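Side-chain contacts in TudS (Uncultured bacterium, PDB 6Z96), which probably removes the sulfur from thiouracil without net redox chemistry, using a [4Fe-4S] cluster that is thought to pass through a [4Fe-5S] intermediate: residues A[43-47]-A[48-52]; A[71-74]-A[75-79]; A[79-82]-A[83-86]. All coordinates share one frame; numbering follows the deposited sequence.

Interaction 1: A[43-47]-A[48-52]. With SF4 (iron/sulfur cluster), chain C; EDO (1,2-ethanediol), chain E.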
loop_
_atom_site.group_PDB
_atom_site.type_symbol
_atom_site.label_atom_id
_atom_site.label_comp_id
_atom_site.label_asym_id
_atom_site.label_seq_id
_atom_site.Cartn_x
_atom_site.Cartn_y
_atom_site.Cartn_z
ATOM N N CYS A 43 -0.459 6.765 2.722
ATOM C CA CYS A 43 -1.772 6.167 2.447
ATOM C C CYS A 43 -2.231 6.713 1.101
ATOM O O CYS A 43 -2.609 7.875 1.016
ATOM C CB CYS A 43 -2.807 6.512 3.521
ATOM S SG CYS A 43 -4.473 5.967 3.077
ATOM N N PRO A 44 -2.265 5.886 0.058
ATOM C CA PRO A 44 -2.681 6.389 -1.260
ATOM C C PRO A 44 -4.086 6.979 -1.290
ATOM O O PRO A 44 -4.300 7.958 -2.000
ATOM C CB PRO A 44 -2.608 5.134 -2.152
ATOM C CG PRO A 44 -1.585 4.222 -1.455
ATOM C CD PRO A 44 -1.778 4.488 0.017
ATOM N N GLU A 45 -5.039 6.385 -0.542
ATOM C CA GLU A 45 -6.408 6.896 -0.621
ATOM C C GLU A 45 -6.546 8.264 0.012
ATOM O O GLU A 45 -7.213 9.139 -0.558
ATOM C CB GLU A 45 -7.409 5.894 -0.092
ATOM C CG GLU A 45 -7.486 4.748 -1.076
ATOM C CD GLU A 45 -8.158 3.488 -0.562
ATOM O OE1 GLU A 45 -9.038 3.618 0.322
ATOM O OE2 GLU A 45 -7.846 2.378 -1.058
ATOM N N VAL A 46 -5.906 8.469 1.161
ATOM C CA VAL A 46 -5.951 9.773 1.812
ATOM C C VAL A 46 -5.132 10.778 0.982
ATOM O O VAL A 46 -5.581 11.907 0.750
ATOM C CB VAL A 46 -5.453 9.679 3.258
ATOM C CG1 VAL A 46 -5.241 11.056 3.860
ATOM C CG2 VAL A 46 -6.438 8.867 4.107
ATOM N N ALA A 47 -3.963 10.351 0.454
ATOM C CA ALA A 47 -3.147 11.273 -0.366
ATOM C C ALA A 47 -3.916 11.694 -1.620
ATOM O O ALA A 47 -3.794 12.845 -2.065
ATOM C CB ALA A 47 -1.841 10.589 -0.772
ATOM N N GLY A 48 -4.740 10.779 -2.149
ATOM C CA GLY A 48 -5.536 11.003 -3.354
ATOM C C GLY A 48 -6.760 11.875 -3.138
ATOM O O GLY A 48 -7.447 12.219 -4.104
ATOM N N GLY A 49 -7.044 12.234 -1.870
ATOM C CA GLY A 49 -8.135 13.142 -1.535
ATOM C C GLY A 49 -9.384 12.532 -0.940
ATOM O O GLY A 49 -10.377 13.250 -0.744
ATOM N N LEU A 50 -9.349 11.218 -0.617
ATOM C CA LEU A 50 -10.533 10.592 -0.039
ATOM C C LEU A 50 -10.562 10.828 1.484
ATOM O O LEU A 50 -9.531 11.011 2.136
ATOM C CB LEU A 50 -10.550 9.101 -0.353
ATOM C CG LEU A 50 -10.686 8.790 -1.850
ATOM C CD1 LEU A 50 -10.415 7.314 -2.113
ATOM C CD2 LEU A 50 -12.044 9.172 -2.355
ATOM N N PRO A 51 -11.790 10.923 2.034
ATOM C CA PRO A 51 -11.931 11.176 3.470
ATOM C C PRO A 51 -11.770 9.904 4.309
ATOM O O PRO A 51 -11.628 8.802 3.772
ATOM C CB PRO A 51 -13.367 11.720 3.553
ATOM C CG PRO A 51 -14.120 10.854 2.549
ATOM C CD PRO A 51 -13.106 10.737 1.380
ATOM N N THR A 52 -11.778 10.054 5.654
ATOM C CA THR A 52 -11.712 8.908 6.561
ATOM C C THR A 52 -12.795 9.151 7.617
ATOM O O THR A 52 -12.704 10.134 8.359
ATOM C CB THR A 52 -10.362 8.832 7.246
ATOM O OG1 THR A 52 -9.344 8.759 6.243
ATOM C CG2 THR A 52 -10.271 7.601 8.126
HETATM FE FE1 SF4 C . -6.167 1.562 2.717
HETATM FE FE2 SF4 C . -4.029 1.233 4.338
HETATM FE FE3 SF4 C . -4.405 3.648 3.068
HETATM FE FE4 SF4 C . -3.602 1.430 1.659
HETATM S S1 SF4 C . -2.438 2.574 3.304
HETATM S S2 SF4 C . -5.199 2.921 1.018
HETATM S S3 SF4 C . -4.780 -0.240 2.745
HETATM S S4 SF4 C . -5.737 2.682 4.697
HETATM C C1 EDO E . -12.127 2.891 0.093
HETATM O O1 EDO E . -11.180 1.935 -0.363
HETATM C C2 EDO E . -12.324 3.991 -0.880
HETATM O O2 EDO E . -13.466 4.795 -0.591
HETATM O O HOH W 1 -7.753 13.055 1.847
#
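Two donors converge on the carbonyl oxygen of Val-46. Gly-49 N reaches Val-46 O at 3.0 Å from above the carbonyl plane, while a water molecule, 2.7 Å from Val-46 O, also donates to Leu-50 O and so bridges the last helical turn to the loop beyond it. One residue back, Glu-45 O accepts a fairly straight bond from Leu-50 N at 3.0 Å. With Gly-49 at a positive phi of 105°, the two backward bonds form a Schellman motif that ends helix 44-47; a CB on Gly-49 would collide with the carbonyl oxygen of Gly-48. At the other end of this short helix Cys-43 is the N-cap. It holds SG anti to the backbone N (chi1 172°), where it accepts from Val-46 N at 3.5 Å and binds iron FE3 of the cluster at 2.3 Å. Glu-45 lays its CB against Leu-50 CD1, 3.9 Å away, and its chain, extended beyond CG, carries the carboxylate alongside the cluster, with CD 3.4 Å from sulfur S2. There OE1 pairs with Arg-54 and accepts from an ethanediol, OE2 bonds to Ser-103, and the bound hydrogen sulfide touches the side chain.

Interaction 2: A[71-74]-A[75-79]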
loop_
_atom_site.group_PDB
_atom_site.type_symbol
_atom_site.label_atom_id
_atom_site.label_comp_id
_atom_site.label_asym_id
_atom_site.label_seq_id
_atom_site.Cartn_x
_atom_site.Cartn_y
_atom_site.Cartn_z
ATOM N N ASP A 71 -17.744 6.486 -8.865
ATOM C CA ASP A 71 -16.438 6.160 -9.430
ATOM C C ASP A 71 -15.379 6.984 -8.719
ATOM O O ASP A 71 -15.398 8.211 -8.772
ATOM C CB ASP A 71 -16.446 6.420 -10.944
ATOM C CG ASP A 71 -15.285 5.738 -11.623
ATOM O OD1 ASP A 71 -14.134 6.114 -11.333
ATOM O OD2 ASP A 71 -15.528 4.814 -12.444
ATOM N N VAL A 72 -14.461 6.291 -8.033
ATOM C CA VAL A 72 -13.382 6.927 -7.287
ATOM C C VAL A 72 -12.025 6.667 -7.919
ATOM O O VAL A 72 -10.999 6.867 -7.274
ATOM C CB VAL A 72 -13.414 6.521 -5.794
ATOM C CG1 VAL A 72 -14.642 7.144 -5.111
ATOM C CG2 VAL A 72 -13.419 5.007 -5.607
ATOM N N THR A 73 -11.989 6.282 -9.204
ATOM C CA THR A 73 -10.719 5.960 -9.860
ATOM C C THR A 73 -9.803 7.174 -9.869
ATOM O O THR A 73 -8.601 7.025 -9.702
ATOM C CB THR A 73 -10.933 5.528 -11.320
ATOM O OG1 THR A 73 -12.045 4.620 -11.412
ATOM C CG2 THR A 73 -9.700 4.842 -11.886
ATOM N N ALA A 74 -10.356 8.393 -10.038
ATOM C CA ALA A 74 -9.499 9.581 -10.081
ATOM C C ALA A 74 -8.624 9.717 -8.820
ATOM O O ALA A 74 -7.425 10.004 -8.901
ATOM C CB ALA A 74 -10.341 10.836 -10.270
ATOM N N GLU A 75 -9.230 9.482 -7.659
ATOM C CA GLU A 75 -8.518 9.607 -6.393
ATOM C C GLU A 75 -7.548 8.453 -6.196
ATOM O O GLU A 75 -6.446 8.655 -5.709
ATOM C CB GLU A 75 -9.544 9.648 -5.252
ATOM C CG GLU A 75 -10.364 10.941 -5.260
ATOM C CD GLU A 75 -11.511 11.039 -6.259
ATOM O OE1 GLU A 75 -11.916 9.998 -6.825
ATOM O OE2 GLU A 75 -11.992 12.174 -6.501
ATOM N N PHE A 76 -7.950 7.247 -6.596
ATOM C CA PHE A 76 -7.056 6.086 -6.479
ATOM C C PHE A 76 -5.824 6.278 -7.369
ATOM O O PHE A 76 -4.715 5.960 -6.952
ATOM C CB PHE A 76 -7.783 4.798 -6.885
ATOM C CG PHE A 76 -8.504 4.169 -5.725
ATOM C CD1 PHE A 76 -9.605 4.786 -5.162
ATOM C CD2 PHE A 76 -8.057 2.980 -5.175
ATOM C CE1 PHE A 76 -10.253 4.221 -4.070
ATOM C CE2 PHE A 76 -8.712 2.411 -4.089
ATOM C CZ PHE A 76 -9.805 3.035 -3.547
ATOM N N ASP A 77 -6.027 6.794 -8.594
ATOM C CA ASP A 77 -4.899 6.986 -9.524
ATOM C C ASP A 77 -3.992 8.110 -9.045
ATOM O O ASP A 77 -2.771 8.002 -9.146
ATOM C CB ASP A 77 -5.419 7.281 -10.936
ATOM C CG ASP A 77 -6.068 6.090 -11.634
ATOM O OD1 ASP A 77 -5.928 4.949 -11.131
ATOM O OD2 ASP A 77 -6.713 6.297 -12.699
ATOM N N ARG A 78 -4.565 9.181 -8.468
ATOM C CA ARG A 78 -3.758 10.254 -7.896
ATOM C C ARG A 78 -2.899 9.725 -6.761
ATOM O O ARG A 78 -1.710 10.034 -6.693
ATOM C CB ARG A 78 -4.671 11.396 -7.404
ATOM C CG ARG A 78 -3.865 12.462 -6.624
ATOM C CD ARG A 78 -4.717 13.656 -6.200
ATOM N NE ARG A 78 -4.669 14.672 -7.248
ATOM C CZ ARG A 78 -5.203 15.888 -7.138
ATOM N NH1 ARG A 78 -5.843 16.242 -6.030
ATOM N NH2 ARG A 78 -5.093 16.758 -8.132
ATOM N N GLY A 79 -3.501 8.951 -5.859
ATOM C CA GLY A 79 -2.747 8.411 -4.730
ATOM C C GLY A 79 -1.630 7.474 -5.183
ATOM O O GLY A 79 -0.523 7.504 -4.631
HETATM O O HOH W 2 -14.851 10.517 -6.398
#
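Thr-73 and Asp-77 lie side by side one helical turn apart, their side chains pointing the same way, with the methyl CG2 of Thr-73 3.4 Å from Asp-77 OD2. Their backbones are joined by Asp-77 N donating to Thr-73 O at 2.8 Å. A second pair sits next to them: Val-72, with CG1 anti to its carbonyl carbon (chi1 -69°), has CG2 between the backbone N and the carbonyl carbon, and CG2 meets Phe-76 CE1 at 3.6 Å. Val-72 O accepts from Phe-76 N at 3.1 Å and lies at the edge of the Phe-76 ring, near its plane; Glu-75 N adds a weak bond to the same oxygen. What positions Thr-73 is Asp-71. Its OD1 takes the Thr-73 hydroxyl OG1 at 2.6 Å on the syn side and Thr-73 N at 3.0 Å on the anti side, both somewhat out of the carboxylate plane and from the same face; the latter bond forms an Asx turn just ahead of helix 73-90. Strand 63-66 backs this start, Val-64 bonding to Thr-73 OG1 and His-63 to Asp-71 OD2. Further out, Lys-124 forms a salt bridge with Asp-77 OD1; an alanine in place of Asp-77 would probably leave that lysine without its mate and uncover the Thr-73 methyl. Two donors on Asp-71 OD1, and Lys-124 on Asp-77, would probably favour the ionised form of both carboxylates.

Interaction 3: A[79-82]-A[83-86]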
loop_
_atom_site.group_PDB
_atom_site.type_symbol
_atom_site.label_atom_id
_atom_site.label_comp_id
_atom_site.label_asym_id
_atom_site.label_seq_id
_atom_site.Cartn_x
_atom_site.Cartn_y
_atom_site.Cartn_z
ATOM N N GLY A 79 -3.501 8.951 -5.859
ATOM C CA GLY A 79 -2.747 8.411 -4.730
ATOM C C GLY A 79 -1.630 7.474 -5.183
ATOM O O GLY A 79 -0.523 7.504 -4.631
ATOM N N ALA A 80 -1.896 6.660 -6.229
ATOM C CA ALA A 80 -0.833 5.766 -6.749
ATOM C C ALA A 80 0.317 6.592 -7.318
ATOM O O ALA A 80 1.488 6.288 -7.051
ATOM C CB ALA A 80 -1.394 4.843 -7.828
ATOM N N GLU A 81 -0.003 7.644 -8.084
ATOM C CA GLU A 81 1.051 8.486 -8.662
ATOM C C GLU A 81 1.834 9.202 -7.596
ATOM O O GLU A 81 3.056 9.361 -7.732
ATOM C CB GLU A 81 0.425 9.464 -9.638
ATOM C CG GLU A 81 1.442 10.319 -10.376
ATOM C CD GLU A 81 2.374 9.631 -11.360
ATOM O OE1 GLU A 81 3.462 10.199 -11.602
ATOM O OE2 GLU A 81 2.038 8.543 -11.885
ATOM N N LEU A 82 1.162 9.623 -6.506
ATOM C CA LEU A 82 1.871 10.291 -5.411
ATOM C C LEU A 82 2.777 9.294 -4.670
ATOM O O LEU A 82 3.871 9.670 -4.222
ATOM C CB LEU A 82 0.874 10.940 -4.462
ATOM C CG LEU A 82 0.239 12.182 -5.047
ATOM C CD1 LEU A 82 -0.945 12.615 -4.192
ATOM C CD2 LEU A 82 1.269 13.325 -5.163
ATOM N N ALA A 83 2.362 8.020 -4.560
ATOM C CA ALA A 83 3.232 7.001 -3.933
ATOM C C ALA A 83 4.499 6.826 -4.781
ATOM O O ALA A 83 5.606 6.815 -4.251
ATOM C CB ALA A 83 2.499 5.669 -3.806
ATOM N N LEU A 84 4.327 6.764 -6.098
ATOM C CA LEU A 84 5.467 6.647 -7.016
ATOM C C LEU A 84 6.367 7.883 -6.895
ATOM O O LEU A 84 7.585 7.743 -6.842
ATOM C CB LEU A 84 4.956 6.502 -8.460
ATOM C CG LEU A 84 6.058 6.469 -9.512
ATOM C CD1 LEU A 84 6.923 5.244 -9.338
ATOM C CD2 LEU A 84 5.484 6.504 -10.912
ATOM N N GLY A 85 5.767 9.073 -6.820
ATOM C CA GLY A 85 6.525 10.316 -6.686
ATOM C C GLY A 85 7.370 10.344 -5.437
ATOM O O GLY A 85 8.513 10.815 -5.480
ATOM N N LEU A 86 6.831 9.830 -4.315
ATOM C CA LEU A 86 7.587 9.789 -3.073
ATOM C C LEU A 86 8.761 8.810 -3.219
ATOM O O LEU A 86 9.880 9.117 -2.795
ATOM C CB LEU A 86 6.667 9.372 -1.915
ATOM C CG LEU A 86 7.329 9.217 -0.571
ATOM C CD1 LEU A 86 7.833 10.553 -0.081
ATOM C CD2 LEU A 86 6.377 8.618 0.447
#
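Gly-79 O accepts from Ala-83 N at 2.9 Å, opening a run of four regular bonds through which the middle of helix 73-90 is held. Ala-80 follows, its carbonyl receiving Leu-84 N at 3.0 Å. The methyl of Ala-83 also comes to this level, CB lying 3.5 Å from Ala-80 O. The methyls of Ala-80 and Ala-83 both rest on Thr-125, and Ala-80 on Leu-128 as well, so this face of the helix, lined by two methyls, packs on helix 124-131.

Glu-81 brings the one side-chain to side-chain touch between residues 79-82 and 83-86. Its CG stands anti to the backbone N (chi1 -176°), but a bend at chi2 (67°) swings the carboxylate round until OE2 is 4.1 Å from Leu-84 CD2. This is a loose van der Waals approach of an oxygen to a methyl group, with the two side chains crossing at a slant. The backbone is the firmer tie: Glu-81 O accepts from Gly-85 N at 2.9 Å, while Leu-84 CB packs 3.5 Å from the same oxygen. Leu-84 itself continues to His-132 and Ile-134, beyond the end of helix 124-131.

Leu-82 completes the series, its O accepting from Leu-86 N at 3.0 Å, with Leu-86 CB at 3.6 Å from Leu-82 O. Both leucines, together with Ala-83, reach Phe-42 at the end of strand 39-42. The helix therefore turns one side to helix 124-131 and another to the parallel sheet, as expected of a connecting helix in an alpha/beta fold: it lies on the beta-alpha-beta crossover from strand 39-42 to strand 94-96, passing over strand 5-8 between them in a four-stranded sheet of order 2-1-3-4.

In the fold
From the N terminus, interaction 1 comes first, just after strand 39-42, and turns the chain out of the short helix 44-47 beside the iron-sulfur cluster. Interaction 2 opens helix 73-90 after the hairpin 57-66, and interaction 3 continues it, sharing Gly-79. All three are local and follow in series; none crosses another or closes a long loop. They meet in space, however: Leu-50 CD1 packs on Phe-76 CE1 at 3.7 Å, Glu-45 also touches Phe-76, and Ala-47 O lies 3.6 Å from Leu-82 CD1. Helix 73-90 thus lies against the cluster-binding turn, joining it to the hairpin, the parallel sheet and helix 124-131.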